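Local coordinates for protein MxaA (Stigmatella aurantiaca, PDB 4W4T) that supplies the terminal NADPH-binding reductase domain of the myxalamid PKS-NRPS assembly line, probably reducing the carrier-bound product to a primary alcohol, at residues Ser161-Ala164 and Ala165-Gly169. Sequence-based numbering, arbitrary orientation.
Sequences SMRA and ANVLG
Met162 and Arg163 meet Asn166, Val167 and Leu168 in a local, turn-to-turn contact within helix 159-177, the crossover helix between parallel strands 145-148 and 185-188 of the Rossmann-type sheet. The helix widens here. Met162 O still accepts a regular i to i+4 bond from Asn166 N at 2.8 Å, but Arg163 O is gripped twice: Val167 N reaches it from above the carbonyl plane, while Leu168 N, one residue further on, makes the straighter bond (2.8 Å, N-H...O 166°). Gly169 N follows with a weak bond to Ala164 O, so the turn has pi-helical spacing. One residue before Met162, a water bridges Ser161 O and Ala165 N, accepting from the latter at 2.8 Å.

On the NADPH side, where this chain has no cofactor, Met162 (selenomethionine) and Asn166 run side by side, with Met162 CB 3.7 Å from Asn166 ND2. The amide is tied at both ends, OD1 to Leu152 N and ND2 to Ser221 OG, and its side chain touches Ala151, an NADPH-binding residue. Across the helix, the extended Arg163 chain (chi1 -171°) brings NH1 to 3.7 Å from Leu168 CD1, and Leu168 CD2 lies over one guanidinium face near its rim; NE forms a salt bridge with Asp35. The doubly used Arg163 carbonyl thus absorbs the change in helical spacing, while the bonds at both ends of the Asn166 amide fix its rotation beside the NADPH site.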
loop_
_atom_site.group_PDB
_atom_site.type_symbol
_atom_site.label_atom_id
_atom_site.label_comp_id
_atom_site.label_asym_id
_atom_site.label_seq_id
_atom_site.Cartn_x
_atom_site.Cartn_y
_atom_site.Cartn_z
ATOM N N SER A 161 4.374 14.183 -1.318
ATOM C CA SER A 161 5.025 13.260 -2.241
ATOM C C SER A 161 4.890 13.718 -3.702
ATOM O O SER A 161 5.627 13.263 -4.575
ATOM C CB SER A 161 4.448 11.850 -2.104
ATOM O OG SER A 161 4.572 11.358 -0.775
HETATM N N MSE A 162 3.937 14.599 -3.967
HETATM C CA MSE A 162 3.664 15.003 -5.347
HETATM C C MSE A 162 3.923 16.489 -5.548
HETATM O O MSE A 162 3.744 17.034 -6.652
HETATM C CB MSE A 162 2.221 14.639 -5.732
HETATM C CG MSE A 162 2.095 13.202 -6.183
HETATM SE SE MSE A 162 0.275 12.544 -6.189
HETATM C CE MSE A 162 0.054 12.402 -4.242
ATOM N N ARG A 163 4.363 17.144 -4.477
ATOM C CA ARG A 163 4.678 18.564 -4.525
ATOM C C ARG A 163 5.732 18.888 -5.593
ATOM O O ARG A 163 5.555 19.815 -6.394
ATOM C CB ARG A 163 5.143 19.028 -3.145
ATOM C CG ARG A 163 5.287 20.527 -3.011
ATOM C CD ARG A 163 5.646 20.915 -1.572
ATOM N NE ARG A 163 5.824 22.358 -1.454
ATOM C CZ ARG A 163 6.962 23.005 -1.682
ATOM N NH1 ARG A 163 8.060 22.342 -2.023
ATOM N NH2 ARG A 163 7.005 24.324 -1.556
ATOM N N ALA A 164 6.815 18.115 -5.627
ATOM C CA ALA A 164 7.902 18.396 -6.570
ATOM C C ALA A 164 7.426 18.293 -8.022
ATOM O O ALA A 164 7.647 19.214 -8.807
ATOM C CB ALA A 164 9.081 17.452 -6.336
ATOM N N ALA A 165 6.765 17.187 -8.366
ATOM C CA ALA A 165 6.381 16.952 -9.756
ATOM C C ALA A 165 5.188 17.803 -10.184
ATOM O O ALA A 165 5.171 18.332 -11.299
ATOM C CB ALA A 165 6.079 15.488 -9.989
ATOM N N ASN A 166 4.190 17.932 -9.314
ATOM C CA ASN A 166 2.945 18.578 -9.719
ATOM C C ASN A 166 2.910 20.060 -9.426
ATOM O O ASN A 166 2.456 20.848 -10.256
ATOM C CB ASN A 166 1.754 17.859 -9.054
ATOM C CG ASN A 166 1.646 16.420 -9.502
ATOM O OD1 ASN A 166 2.406 15.973 -10.368
ATOM N ND2 ASN A 166 0.723 15.675 -8.909
ATOM N N VAL A 167 3.424 20.460 -8.266
ATOM C CA VAL A 167 3.374 21.862 -7.904
ATOM C C VAL A 167 4.620 22.567 -8.432
ATOM O O VAL A 167 4.508 23.492 -9.231
ATOM C CB VAL A 167 3.246 22.074 -6.378
ATOM C CG1 VAL A 167 3.275 23.569 -6.065
ATOM C CG2 VAL A 167 1.952 21.420 -5.847
ATOM N N LEU A 168 5.802 22.129 -8.011
ATOM C CA LEU A 168 7.005 22.821 -8.452
ATOM C C LEU A 168 7.237 22.615 -9.958
ATOM O O LEU A 168 7.661 23.548 -10.660
ATOM C CB LEU A 168 8.214 22.371 -7.640
ATOM C CG LEU A 168 8.074 22.590 -6.125
ATOM C CD1 LEU A 168 9.400 22.265 -5.443
ATOM C CD2 LEU A 168 7.627 24.019 -5.787
ATOM N N GLY A 169 6.909 21.429 -10.463
ATOM C CA GLY A 169 7.052 21.167 -11.883
ATOM C C GLY A 169 6.221 22.134 -12.721
ATOM O O GLY A 169 6.691 22.654 -13.730
HETATM O O HOH W 1 6.723 14.846 -6.757
#